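Local coordinates for ribulose-1,5-bisphosphate carboxylase/oxygenase large subunit (PDB 3QFW), which is a RuBisCO-like protein, related to the magnesium-dependent ribulose-bisphosphate carboxylase, and probably catalyses a related enolisation-type reaction rather than carbon fixation, at residues T124-Q129 with R198-P203; L162-H167 with A226-P231; Q129-T134 with K363-G368. One frame throughout, in Å; residues are numbered along the deposited sequence.

Overall arrangement
All three contacts belong to the alpha/beta barrel of the catalytic domain. Contact 2 is its core: every touching residue is buried, and strands 162-165 and 226-229 meet through side chains; the centre of this contact is about 11 Å from the centre of the chain. Contact 1 lies at the surface, where the end of helix 118-126 meets the start of strand 200-202 through an arginine and a small apolar patch. Contact 3, though largely buried, is peripheral; it joins the run into strand 133-138 to helix 353-366 by aliphatic packing and one water. Strands 200-202, 162-165 and 133-138 are consecutive in one parallel sheet, so all three contacts reach it, while contacts 1 and 3 share Gln129 and a sulfate.

Contact 1. Residues T124-Q129 with R198-P203; sequences TLTGAQ and RTLYAP. With SO4 (sulfate ion), chain H.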
ATOM      1  N   THR B 124      17.664  22.861  13.177  1.00 30.62           N
ATOM      2  CA  THR B 124      17.403  24.240  13.572  1.00 29.22           C
ATOM      3  C   THR B 124      16.194  24.312  14.497  1.00 31.42           C
ATOM      4  O   THR B 124      16.199  25.026  15.494  1.00 29.50           O
ATOM      5  CB  THR B 124      17.160  25.138  12.348  1.00 25.74           C
ATOM      6  OG1 THR B 124      18.308  25.115  11.492  1.00 30.56           O
ATOM      7  CG2 THR B 124      16.871  26.570  12.778  1.00 32.79           C
ATOM      8  N   LEU B 125      15.145  23.563  14.165  1.00 30.93           N
ATOM      9  CA  LEU B 125      13.930  23.588  14.968  1.00 29.10           C
ATOM     10  C   LEU B 125      14.131  23.046  16.379  1.00 28.35           C
ATOM     11  O   LEU B 125      13.489  23.508  17.317  1.00 30.90           O
ATOM     12  CB  LEU B 125      12.809  22.802  14.261  1.00 27.77           C
ATOM     13  CG  LEU B 125      12.206  23.497  13.049  1.00 27.96           C
ATOM     14  CD1 LEU B 125      11.286  22.542  12.201  1.00 28.29           C
ATOM     15  CD2 LEU B 125      11.431  24.699  13.522  1.00 29.26           C
ATOM     16  N   THR B 126      15.004  22.054  16.518  1.00 26.16           N
ATOM     17  CA  THR B 126      15.122  21.304  17.761  1.00 30.52           C
ATOM     18  C   THR B 126      16.285  21.825  18.586  1.00 30.81           C
ATOM     19  O   THR B 126      16.406  21.514  19.770  1.00 30.08           O
ATOM     20  CB  THR B 126      15.367  19.810  17.498  1.00 31.43           C
ATOM     21  OG1 THR B 126      16.589  19.655  16.769  1.00 29.36           O
ATOM     22  CG2 THR B 126      14.207  19.195  16.676  1.00 28.61           C
ATOM     23  N   GLY B 127      17.146  22.607  17.946  1.00 31.10           N
ATOM     24  CA  GLY B 127      18.334  23.120  18.601  1.00 31.81           C
ATOM     25  C   GLY B 127      19.500  22.147  18.621  1.00 36.53           C
ATOM     26  O   GLY B 127      20.495  22.384  19.306  1.00 32.95           O
ATOM     27  N   ALA B 128      19.390  21.046  17.884  1.00 32.78           N
ATOM     28  CA  ALA B 128      20.508  20.109  17.794  1.00 33.00           C
ATOM     29  C   ALA B 128      21.449  20.525  16.670  1.00 34.17           C
ATOM     30  O   ALA B 128      21.214  20.220  15.501  1.00 32.84           O
ATOM     31  CB  ALA B 128      20.018  18.685  17.598  1.00 30.87           C
ATOM     32  N   GLN B 129      22.516  21.233  17.032  1.00 35.43           N
ATOM     33  CA  GLN B 129      23.404  21.818  16.036  1.00 32.84           C
ATOM     34  C   GLN B 129      24.198  20.770  15.271  1.00 33.85           C
ATOM     35  O   GLN B 129      24.244  20.804  14.048  1.00 36.64           O
ATOM     36  CB  GLN B 129      24.342  22.862  16.673  1.00 35.50           C
ATOM     37  CG  GLN B 129      23.628  24.134  17.117  1.00 36.08           C
ATOM     38  CD  GLN B 129      24.524  25.077  17.923  1.00 43.19           C
ATOM     39  OE1 GLN B 129      25.206  25.934  17.361  1.00 41.26           O
ATOM     40  NE2 GLN B 129      24.510  24.925  19.245  1.00 42.11           N
ATOM     41  N   ARG B 198      12.942  22.765  22.971  1.00 34.63           N
ATOM     42  CA  ARG B 198      12.389  22.943  21.634  1.00 31.25           C
ATOM     43  C   ARG B 198      11.911  21.579  21.098  1.00 34.79           C
ATOM     44  O   ARG B 198      12.056  21.268  19.914  1.00 34.22           O
ATOM     45  CB  ARG B 198      13.417  23.601  20.691  1.00 32.16           C
ATOM     46  CG  ARG B 198      13.925  24.987  21.150  1.00 35.23           C
ATOM     47  CD  ARG B 198      14.806  25.686  20.082  1.00 30.84           C
ATOM     48  NE  ARG B 198      14.058  25.927  18.846  1.00 33.73           N
ATOM     49  CZ  ARG B 198      14.147  27.016  18.084  1.00 34.64           C
ATOM     50  NH1 ARG B 198      14.973  28.010  18.399  1.00 32.31           N
ATOM     51  NH2 ARG B 198      13.391  27.111  16.990  1.00 34.62           N
ATOM     52  N   THR B 199      11.350  20.773  22.000  1.00 34.20           N
ATOM     53  CA  THR B 199      10.851  19.443  21.682  1.00 34.71           C
ATOM     54  C   THR B 199       9.663  19.514  20.728  1.00 31.72           C
ATOM     55  O   THR B 199       8.750  20.320  20.925  1.00 33.12           O
ATOM     56  CB  THR B 199      10.386  18.698  22.950  1.00 33.28           C
ATOM     57  OG1 THR B 199      11.513  18.350  23.759  1.00 34.27           O
ATOM     58  CG2 THR B 199       9.625  17.419  22.568  1.00 31.97           C
ATOM     59  N   LEU B 200       9.672  18.664  19.701  1.00 34.04           N
ATOM     60  CA  LEU B 200       8.572  18.599  18.728  1.00 34.61           C
ATOM     61  C   LEU B 200       7.608  17.444  19.003  1.00 30.45           C
ATOM     62  O   LEU B 200       8.007  16.393  19.508  1.00 30.56           O
ATOM     63  CB  LEU B 200       9.121  18.441  17.308  1.00 34.30           C
ATOM     64  CG  LEU B 200       9.972  19.556  16.703  1.00 31.46           C
ATOM     65  CD1 LEU B 200      10.773  19.007  15.538  1.00 31.06           C
ATOM     66  CD2 LEU B 200       9.102  20.718  16.248  1.00 37.43           C
ATOM     67  N   TYR B 201       6.341  17.640  18.653  1.00 32.94           N
ATOM     68  CA  TYR B 201       5.349  16.561  18.710  1.00 33.13           C
ATOM     69  C   TYR B 201       4.793  16.214  17.328  1.00 32.70           C
ATOM     70  O   TYR B 201       4.348  17.092  16.585  1.00 33.41           O
ATOM     71  CB  TYR B 201       4.220  16.925  19.674  1.00 32.49           C
ATOM     72  CG  TYR B 201       3.053  15.960  19.680  1.00 34.94           C
ATOM     73  CD1 TYR B 201       3.251  14.589  19.817  1.00 34.86           C
ATOM     74  CD2 TYR B 201       1.746  16.425  19.578  1.00 32.67           C
ATOM     75  CE1 TYR B 201       2.162  13.703  19.822  1.00 33.61           C
ATOM     76  CE2 TYR B 201       0.672  15.553  19.597  1.00 31.73           C
ATOM     77  CZ  TYR B 201       0.882  14.200  19.723  1.00 32.68           C
ATOM     78  OH  TYR B 201      -0.209  13.339  19.743  1.00 35.73           O
ATOM     79  N   ALA B 202       4.819  14.927  16.994  1.00 30.87           N
ATOM     80  CA  ALA B 202       4.338  14.448  15.702  1.00 34.04           C
ATOM     81  C   ALA B 202       3.142  13.494  15.867  1.00 29.29           C
ATOM     82  O   ALA B 202       3.319  12.296  16.054  1.00 29.90           O
ATOM     83  CB  ALA B 202       5.468  13.760  14.948  1.00 31.52           C
ATOM     84  N   PRO B 203       1.920  14.037  15.853  1.00 32.79           N
ATOM     85  CA  PRO B 203       0.719  13.191  15.922  1.00 34.71           C
ATOM     86  C   PRO B 203       0.475  12.429  14.616  1.00 31.74           C
ATOM     87  O   PRO B 203       0.840  12.905  13.537  1.00 30.55           O
ATOM     88  CB  PRO B 203      -0.408  14.199  16.165  1.00 33.76           C
ATOM     89  CG  PRO B 203       0.133  15.491  15.649  1.00 33.43           C
ATOM     90  CD  PRO B 203       1.595  15.467  15.947  1.00 31.17           C
TER
HETATM   91  S   SO4 H 381      24.994  20.670  19.771  1.00 55.67           S
HETATM   92  O1  SO4 H 381      25.092  19.979  21.056  1.00 50.29           O
HETATM   93  O2  SO4 H 381      23.647  21.243  19.640  1.00 41.78           O
HETATM   94  O3  SO4 H 381      25.255  19.739  18.671  1.00 38.77           O
HETATM   95  O4  SO4 H 381      25.984  21.736  19.729  1.00 50.27           O
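Arg198 carries its CG anti to its own carbonyl carbon, and a bend at chi3 (61°) turns NE back toward the end of helix 118-126, where it meets the carbonyl oxygen of Leu125. NE donates to Leu125 O over 2.9 Å, but the bond is bent, with an N-H...O angle of 137°. The donor stands above the carbonyl plane, 52° out of it, and the oxygen in turn is tilted from the guanidinium plane. A second helix carbonyl lies nearby: Thr124 O sits 3.7 Å above one face of the Arg198 guanidinium, offset toward the rim. Two carbonyl oxygens at the C-terminal end of a helix would be expected to attract the arginine's positive charge. Closer in, the backbones themselves meet, with Thr126 CA 3.7 Å from Arg198 O.

The apolar half of the contact is formed by Thr126 and Leu200, whose side chains cross at about a right angle. CG2 of Thr126 touches CD1 of Leu200 at 3.6 Å, and Leu125 CB is a looser neighbour of the same CD1 at 4.5 Å. Leu200 opens its strand, and both it and Leu125 also reach Val250, the first residue of another strand. This places the helix end against the N-terminal side of the TIM barrel, the side away from where such barrels carry their active sites.

Thr126 OG1 is hydrogen-bonded to Ile122 O, one turn back in the helix; Ala128 N adds a weak bond to the same OG1 at 3.3 Å. Gly127, the first residue past the helix, has positive phi, and a CB there would stand about 3.8 Å from Arg198 CD besides jamming against the carbonyl oxygen of Thr126. Two residues on, Gln129 N donates to O2 of a sulfate, probably from the crystallisation liquor, at 2.8 Å.

Contact 2. Residues L162-H167 with A226-P231; sequences LIKDDH and AVLVAP
The carbonyl oxygen of Asp165 receives NZ of Lys164 at 3.0 Å, and CD2 of Leu228 presses on that oxygen from the other strand at 3.4 Å. The C=O...NZ angle is 153°, with the nitrogen tilted 20° from the carbonyl plane. Successive bends at chi3 and chi4 fold the Lys164 chain back, so that NZ reaches the carbonyl of the very next residue. The folded chain presents its far end to Leu228: CE lies 3.8 Å from Leu228 CD2 and 4.0 Å from Leu228 CD1, the lysine chain running at a slant to the leucine. Leu228 holds CG anti to its backbone N (chi1 -176°), and its CD2 is also 4.2 Å from His167 CA. One methyl thus touches Lys164, Asp165 and His167, which accounts for Leu228 having the largest buried surface here.

Strands 162-165 and 226-229 run in the same general sense, with axes 7.3 Å apart at closest approach. They are not bonded neighbours: strand 200-202 comes between them in the barrel, bonding to 162-165, while Pro203 just beyond it bonds to Leu228. At the strand beginnings Leu162 CD1 meets Ala226 CB at 4.2 Å, with Val252 packed on Leu162.

The sequence Lys164-Asp165-Asp166-His167 corresponds to the Lys-Asp-Asp-Glu motif of true RuBisCO, whose lysine is carbamylated and whose last two acids help to bind magnesium. Here a histidine takes the place of the glutamate and Lys164 is modelled unmodified, consistent with altered chemistry. The Asp165 carboxylate is held on both oxygens: Tyr201 OH bonds OD1, while Arg180 makes a salt bridge to OD2. His167 stacks on His254, and its carbonyl oxygen accepts a bond from Asn85 of the second subunit.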
ATOM      1  N   LEU B 162      12.086  14.781  19.598  1.00 29.36           N
ATOM      2  CA  LEU B 162      10.797  14.551  18.939  1.00 33.92           C
ATOM      3  C   LEU B 162       9.968  13.468  19.621  1.00 32.84           C
ATOM      4  O   LEU B 162      10.450  12.376  19.924  1.00 33.33           O
ATOM      5  CB  LEU B 162      10.965  14.263  17.434  1.00 31.78           C
ATOM      6  CG  LEU B 162       9.710  14.047  16.564  1.00 35.66           C
ATOM      7  CD1 LEU B 162       8.550  14.928  17.002  1.00 36.37           C
ATOM      8  CD2 LEU B 162       9.995  14.271  15.073  1.00 36.17           C
ATOM      9  N   ILE B 163       8.719  13.820  19.887  1.00 30.21           N
ATOM     10  CA  ILE B 163       7.753  12.914  20.466  1.00 33.44           C
ATOM     11  C   ILE B 163       6.725  12.604  19.392  1.00 30.84           C
ATOM     12  O   ILE B 163       6.113  13.505  18.821  1.00 29.64           O
ATOM     13  CB  ILE B 163       7.081  13.542  21.687  1.00 31.78           C
ATOM     14  CG1 ILE B 163       8.153  13.864  22.744  1.00 31.43           C
ATOM     15  CG2 ILE B 163       5.990  12.623  22.234  1.00 33.26           C
ATOM     16  CD1 ILE B 163       7.615  14.465  24.003  1.00 35.19           C
ATOM     17  N   LYS B 164       6.577  11.321  19.097  1.00 34.57           N
ATOM     18  CA  LYS B 164       5.657  10.884  18.059  1.00 30.83           C
ATOM     19  C   LYS B 164       4.571  10.023  18.679  1.00 33.53           C
ATOM     20  O   LYS B 164       4.793   9.365  19.695  1.00 33.10           O
ATOM     21  CB  LYS B 164       6.410  10.069  17.001  1.00 36.51           C
ATOM     22  CG  LYS B 164       6.978   8.755  17.545  1.00 34.16           C
ATOM     23  CD  LYS B 164       7.840   8.019  16.527  1.00 39.92           C
ATOM     24  CE  LYS B 164       7.024   7.289  15.473  1.00 33.43           C
ATOM     25  NZ  LYS B 164       6.103   6.217  16.016  1.00 40.52           N
ATOM     26  N   ASP B 165       3.395  10.024  18.056  1.00 35.74           N
ATOM     27  CA  ASP B 165       2.359   9.064  18.394  1.00 32.96           C
ATOM     28  C   ASP B 165       2.852   7.659  18.089  1.00 33.28           C
ATOM     29  O   ASP B 165       3.642   7.444  17.171  1.00 31.41           O
ATOM     30  CB  ASP B 165       1.108   9.307  17.555  1.00 31.28           C
ATOM     31  CG  ASP B 165       0.173  10.329  18.163  1.00 34.81           C
ATOM     32  OD1 ASP B 165       0.407  10.752  19.316  1.00 35.23           O
ATOM     33  OD2 ASP B 165      -0.809  10.701  17.481  1.00 31.76           O
ATOM     34  N   ASP B 166       2.394   6.701  18.877  1.00 32.89           N
ATOM     35  CA  ASP B 166       2.377   5.326  18.417  1.00 36.49           C
ATOM     36  C   ASP B 166       1.771   5.388  17.010  1.00 31.46           C
ATOM     37  O   ASP B 166       0.849   6.167  16.753  1.00 30.75           O
ATOM     38  CB  ASP B 166       1.509   4.487  19.353  1.00 36.47           C
ATOM     39  CG  ASP B 166       1.426   3.033  18.938  1.00 41.42           C
ATOM     40  OD1 ASP B 166       1.194   2.750  17.750  1.00 40.76           O
ATOM     41  OD2 ASP B 166       1.598   2.164  19.808  1.00 46.52           O
ATOM     42  N   HIS B 167       2.316   4.611  16.083  1.00 32.09           N
ATOM     43  CA  HIS B 167       1.799   4.631  14.718  1.00 34.17           C
ATOM     44  C   HIS B 167       0.402   4.019  14.694  1.00 33.67           C
ATOM     45  O   HIS B 167      -0.344   4.184  13.728  1.00 32.69           O
ATOM     46  CB  HIS B 167       2.696   3.830  13.786  1.00 35.07           C
ATOM     47  CG  HIS B 167       2.429   2.363  13.825  1.00 32.18           C
ATOM     48  ND1 HIS B 167       1.577   1.739  12.935  1.00 37.41           N
ATOM     49  CD2 HIS B 167       2.869   1.400  14.665  1.00 34.14           C
ATOM     50  CE1 HIS B 167       1.516   0.452  13.221  1.00 33.85           C
ATOM     51  NE2 HIS B 167       2.293   0.219  14.264  1.00 38.12           N
ATOM     52  N   ALA B 226       5.096  19.116  14.197  1.00 32.80           N
ATOM     53  CA  ALA B 226       5.423  17.950  13.386  1.00 32.17           C
ATOM     54  C   ALA B 226       4.195  17.091  13.143  1.00 31.57           C
ATOM     55  O   ALA B 226       3.143  17.324  13.731  1.00 33.35           O
ATOM     56  CB  ALA B 226       6.525  17.133  14.036  1.00 31.60           C
ATOM     57  N   VAL B 227       4.347  16.096  12.276  1.00 33.58           N
ATOM     58  CA  VAL B 227       3.258  15.192  11.927  1.00 32.95           C
ATOM     59  C   VAL B 227       3.815  13.844  11.487  1.00 33.69           C
ATOM     60  O   VAL B 227       4.865  13.778  10.833  1.00 33.11           O
ATOM     61  CB  VAL B 227       2.414  15.753  10.773  1.00 35.29           C
ATOM     62  CG1 VAL B 227       1.677  17.010  11.202  1.00 37.59           C
ATOM     63  CG2 VAL B 227       3.279  16.019   9.550  1.00 32.76           C
ATOM     64  N   LEU B 228       3.104  12.777  11.839  1.00 28.88           N
ATOM     65  CA  LEU B 228       3.520  11.421  11.517  1.00 29.56           C
ATOM     66  C   LEU B 228       2.554  10.858  10.482  1.00 31.10           C
ATOM     67  O   LEU B 228       1.342  11.036  10.600  1.00 29.93           O
ATOM     68  CB  LEU B 228       3.491  10.545  12.770  1.00 29.09           C
ATOM     69  CG  LEU B 228       4.002   9.114  12.612  1.00 28.66           C
ATOM     70  CD1 LEU B 228       5.501   9.137  12.295  1.00 29.53           C
ATOM     71  CD2 LEU B 228       3.730   8.313  13.882  1.00 31.21           C
ATOM     72  N   VAL B 229       3.085  10.198   9.458  1.00 29.33           N
ATOM     73  CA  VAL B 229       2.224   9.612   8.425  1.00 27.11           C
ATOM     74  C   VAL B 229       2.843   8.318   7.944  1.00 28.42           C
ATOM     75  O   VAL B 229       4.053   8.249   7.749  1.00 27.93           O
ATOM     76  CB  VAL B 229       2.093  10.537   7.203  1.00 29.99           C
ATOM     77  CG1 VAL B 229       0.959  10.058   6.280  1.00 30.64           C
ATOM     78  CG2 VAL B 229       1.858  11.982   7.634  1.00 30.57           C
ATOM     79  N   ALA B 230       2.015   7.298   7.738  1.00 28.72           N
ATOM     80  CA  ALA B 230       2.471   6.058   7.113  1.00 27.83           C
ATOM     81  C   ALA B 230       2.072   6.062   5.642  1.00 26.36           C
ATOM     82  O   ALA B 230       0.917   5.772   5.315  1.00 26.86           O
ATOM     83  CB  ALA B 230       1.869   4.868   7.825  1.00 27.81           C
ATOM     84  N   PRO B 231       3.018   6.403   4.749  1.00 27.14           N
ATOM     85  CA  PRO B 231       2.675   6.600   3.333  1.00 23.84           C
ATOM     86  C   PRO B 231       2.027   5.369   2.706  1.00 28.92           C
ATOM     87  O   PRO B 231       1.137   5.513   1.862  1.00 28.85           O
ATOM     88  CB  PRO B 231       4.032   6.910   2.672  1.00 25.73           C
ATOM     89  CG  PRO B 231       4.889   7.474   3.819  1.00 25.92           C
ATOM     90  CD  PRO B 231       4.442   6.701   5.031  1.00 26.11           C
TER

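Contact 3. Residues Q129-T134 with K363-G368; sequences QSRALT and KVADYG. With SO4 (sulfate ion), chain H.
Val364, Arg131 and Ala365 bury the most surface where the run into strand 133-138 meets helix 353-366. The two methyls of Val364 divide the work: CG1 lies 3.6 Å from Ala132 CB, while CG2 lies 3.8 Å from Thr134 CG2, the Thr134 and Val364 side chains passing one another in opposite senses. Arg131 runs extended from CG to NE, and its CD rests 3.9 Å from Ala365 CB. Beyond that, NH1 bonds Ala132 O at 3.0 Å, in the carbonyl plane on a lone pair, while NH2 forms a salt bridge with Asp161. An alanine in place of Arg131 would probably leave Asp161 without this ionic mate and open a gap beside Ala365 CB. At the backbone of Arg131, N donates to sulfate O3 at 2.8 Å, and Ser130 N grips the same oxygen at 2.7 Å.

Direct contact between the segments is van der Waals, mostly between aliphatic carbons, and their polar link is a water that accepts from Ala132 N and donates to Val364 O, 2.9 Å from each. The helix therefore docks on the barrel by aliphatic packing, the water giving Ala132 N an acceptor and Val364 O a second donor besides Tyr367 N.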
ATOM      1  N   GLN B 129      22.516  21.233  17.032  1.00 35.43           N
ATOM      2  CA  GLN B 129      23.404  21.818  16.036  1.00 32.84           C
ATOM      3  C   GLN B 129      24.198  20.770  15.271  1.00 33.85           C
ATOM      4  O   GLN B 129      24.244  20.804  14.048  1.00 36.64           O
ATOM      5  CB  GLN B 129      24.342  22.862  16.673  1.00 35.50           C
ATOM      6  CG  GLN B 129      23.628  24.134  17.117  1.00 36.08           C
ATOM      7  CD  GLN B 129      24.524  25.077  17.923  1.00 43.19           C
ATOM      8  OE1 GLN B 129      25.206  25.934  17.361  1.00 41.26           O
ATOM      9  NE2 GLN B 129      24.510  24.925  19.245  1.00 42.11           N
ATOM     10  N   SER B 130      24.811  19.830  15.981  1.00 32.74           N
ATOM     11  CA  SER B 130      25.655  18.839  15.326  1.00 31.09           C
ATOM     12  C   SER B 130      25.465  17.454  15.922  1.00 32.24           C
ATOM     13  O   SER B 130      25.730  16.447  15.264  1.00 33.18           O
ATOM     14  CB  SER B 130      27.130  19.237  15.439  1.00 35.20           C
ATOM     15  OG  SER B 130      27.575  19.038  16.768  1.00 35.39           O
ATOM     16  N   ARG B 131      25.015  17.406  17.170  1.00 31.29           N
ATOM     17  CA  ARG B 131      24.791  16.140  17.849  1.00 34.62           C
ATOM     18  C   ARG B 131      23.691  15.352  17.156  1.00 31.87           C
ATOM     19  O   ARG B 131      22.893  15.919  16.410  1.00 27.92           O
ATOM     20  CB  ARG B 131      24.375  16.392  19.297  1.00 32.16           C
ATOM     21  CG  ARG B 131      23.061  17.154  19.425  1.00 31.18           C
ATOM     22  CD  ARG B 131      22.565  17.164  20.859  1.00 34.01           C
ATOM     23  NE  ARG B 131      21.375  17.992  21.052  1.00 30.17           N
ATOM     24  CZ  ARG B 131      20.130  17.579  20.827  1.00 35.78           C
ATOM     25  NH1 ARG B 131      19.910  16.350  20.372  1.00 33.49           N
ATOM     26  NH2 ARG B 131      19.107  18.399  21.039  1.00 32.46           N
ATOM     27  N   ALA B 132      23.655  14.048  17.409  1.00 30.08           N
ATOM     28  CA  ALA B 132      22.538  13.216  16.967  1.00 34.06           C
ATOM     29  C   ALA B 132      21.277  13.668  17.691  1.00 30.44           C
ATOM     30  O   ALA B 132      21.343  14.359  18.711  1.00 30.41           O
ATOM     31  CB  ALA B 132      22.817  11.741  17.246  1.00 30.99           C
ATOM     32  N   LEU B 133      20.120  13.294  17.167  1.00 30.27           N
ATOM     33  CA  LEU B 133      18.869  13.660  17.813  1.00 29.86           C
ATOM     34  C   LEU B 133      18.226  12.461  18.503  1.00 29.78           C
ATOM     35  O   LEU B 133      18.662  11.321  18.331  1.00 28.69           O
ATOM     36  CB  LEU B 133      17.900  14.297  16.810  1.00 31.76           C
ATOM     37  CG  LEU B 133      18.219  15.736  16.399  1.00 28.56           C
ATOM     38  CD1 LEU B 133      19.483  15.841  15.539  1.00 35.74           C
ATOM     39  CD2 LEU B 133      17.033  16.346  15.682  1.00 29.01           C
ATOM     40  N   THR B 134      17.196  12.737  19.293  1.00 30.53           N
ATOM     41  CA  THR B 134      16.496  11.709  20.048  1.00 29.56           C
ATOM     42  C   THR B 134      14.987  11.795  19.828  1.00 33.41           C
ATOM     43  O   THR B 134      14.430  12.881  19.635  1.00 33.55           O
ATOM     44  CB  THR B 134      16.773  11.830  21.565  1.00 32.32           C
ATOM     45  OG1 THR B 134      16.139  13.011  22.073  1.00 36.30           O
ATOM     46  CG2 THR B 134      18.276  11.908  21.847  1.00 34.07           C
ATOM     47  N   LYS B 363      23.552  11.177  27.073  1.00 36.33           N
ATOM     48  CA  LYS B 363      24.471  10.214  26.478  1.00 39.91           C
ATOM     49  C   LYS B 363      24.674  10.536  24.994  1.00 35.35           C
ATOM     50  O   LYS B 363      25.801  10.528  24.481  1.00 33.59           O
ATOM     51  CB  LYS B 363      23.929   8.799  26.668  1.00 39.88           C
ATOM     52  CG  LYS B 363      24.747   7.696  26.016  1.00 44.57           C
ATOM     53  CD  LYS B 363      25.874   7.210  26.904  1.00 42.96           C
ATOM     54  CE  LYS B 363      26.186   5.749  26.598  1.00 42.48           C
ATOM     55  NZ  LYS B 363      27.490   5.305  27.155  1.00 51.68           N
ATOM     56  N   VAL B 364      23.583  10.860  24.314  1.00 33.48           N
ATOM     57  CA  VAL B 364      23.653  11.210  22.896  1.00 33.75           C
ATOM     58  C   VAL B 364      24.418  12.519  22.678  1.00 31.66           C
ATOM     59  O   VAL B 364      25.307  12.609  21.827  1.00 32.91           O
ATOM     60  CB  VAL B 364      22.230  11.293  22.260  1.00 35.19           C
ATOM     61  CG1 VAL B 364      22.307  11.795  20.829  1.00 33.43           C
ATOM     62  CG2 VAL B 364      21.545   9.937  22.317  1.00 33.82           C
ATOM     63  N   ALA B 365      24.083  13.535  23.464  1.00 36.32           N
ATOM     64  CA  ALA B 365      24.717  14.842  23.309  1.00 38.34           C
ATOM     65  C   ALA B 365      26.230  14.788  23.534  1.00 37.17           C
ATOM     66  O   ALA B 365      26.980  15.525  22.897  1.00 37.02           O
ATOM     67  CB  ALA B 365      24.065  15.869  24.231  1.00 38.46           C
ATOM     68  N   ASP B 366      26.665  13.897  24.425  1.00 38.57           N
ATOM     69  CA  ASP B 366      28.070  13.805  24.829  1.00 37.78           C
ATOM     70  C   ASP B 366      28.923  13.049  23.823  1.00 39.21           C
ATOM     71  O   ASP B 366      30.165  13.066  23.895  1.00 34.90           O
ATOM     72  CB  ASP B 366      28.188  13.126  26.196  1.00 40.99           C
ATOM     73  CG  ASP B 366      27.645  13.983  27.327  1.00 41.40           C
ATOM     74  OD1 ASP B 366      27.517  15.213  27.140  1.00 40.58           O
ATOM     75  OD2 ASP B 366      27.347  13.425  28.401  1.00 42.14           O
ATOM     76  N   TYR B 367      28.256  12.384  22.882  1.00 35.35           N
ATOM     77  CA  TYR B 367      28.954  11.553  21.917  1.00 35.93           C
ATOM     78  C   TYR B 367      29.942  12.355  21.067  1.00 35.64           C
ATOM     79  O   TYR B 367      29.603  13.398  20.507  1.00 36.38           O
ATOM     80  CB  TYR B 367      27.976  10.776  21.008  1.00 33.46           C
ATOM     81  CG  TYR B 367      28.735   9.936  20.023  1.00 32.84           C
ATOM     82  CD1 TYR B 367      29.201   8.681  20.378  1.00 34.78           C
ATOM     83  CD2 TYR B 367      29.049  10.423  18.762  1.00 33.71           C
ATOM     84  CE1 TYR B 367      29.934   7.917  19.495  1.00 33.77           C
ATOM     85  CE2 TYR B 367      29.786   9.669  17.871  1.00 33.55           C
ATOM     86  CZ  TYR B 367      30.228   8.416  18.249  1.00 33.40           C
ATOM     87  OH  TYR B 367      30.963   7.656  17.376  1.00 34.81           O
ATOM     88  N   GLY B 368      31.171  11.859  20.974  1.00 34.54           N
ATOM     89  CA  GLY B 368      32.149  12.447  20.080  1.00 37.86           C
ATOM     90  C   GLY B 368      32.578  13.838  20.500  1.00 38.93           C
ATOM     91  O   GLY B 368      32.932  14.678  19.666  1.00 39.28           O
TER
HETATM   92  S   SO4 H 381      24.994  20.670  19.771  1.00 55.67           S
HETATM   93  O1  SO4 H 381      25.092  19.979  21.056  1.00 50.29           O
HETATM   94  O2  SO4 H 381      23.647  21.243  19.640  1.00 41.78           O
HETATM   95  O3  SO4 H 381      25.255  19.739  18.671  1.00 38.77           O
HETATM   96  O4  SO4 H 381      25.984  21.736  19.729  1.00 50.27           O
HETATM   97  O   HOH W   1      25.805  12.958  18.995  1.00 33.32           O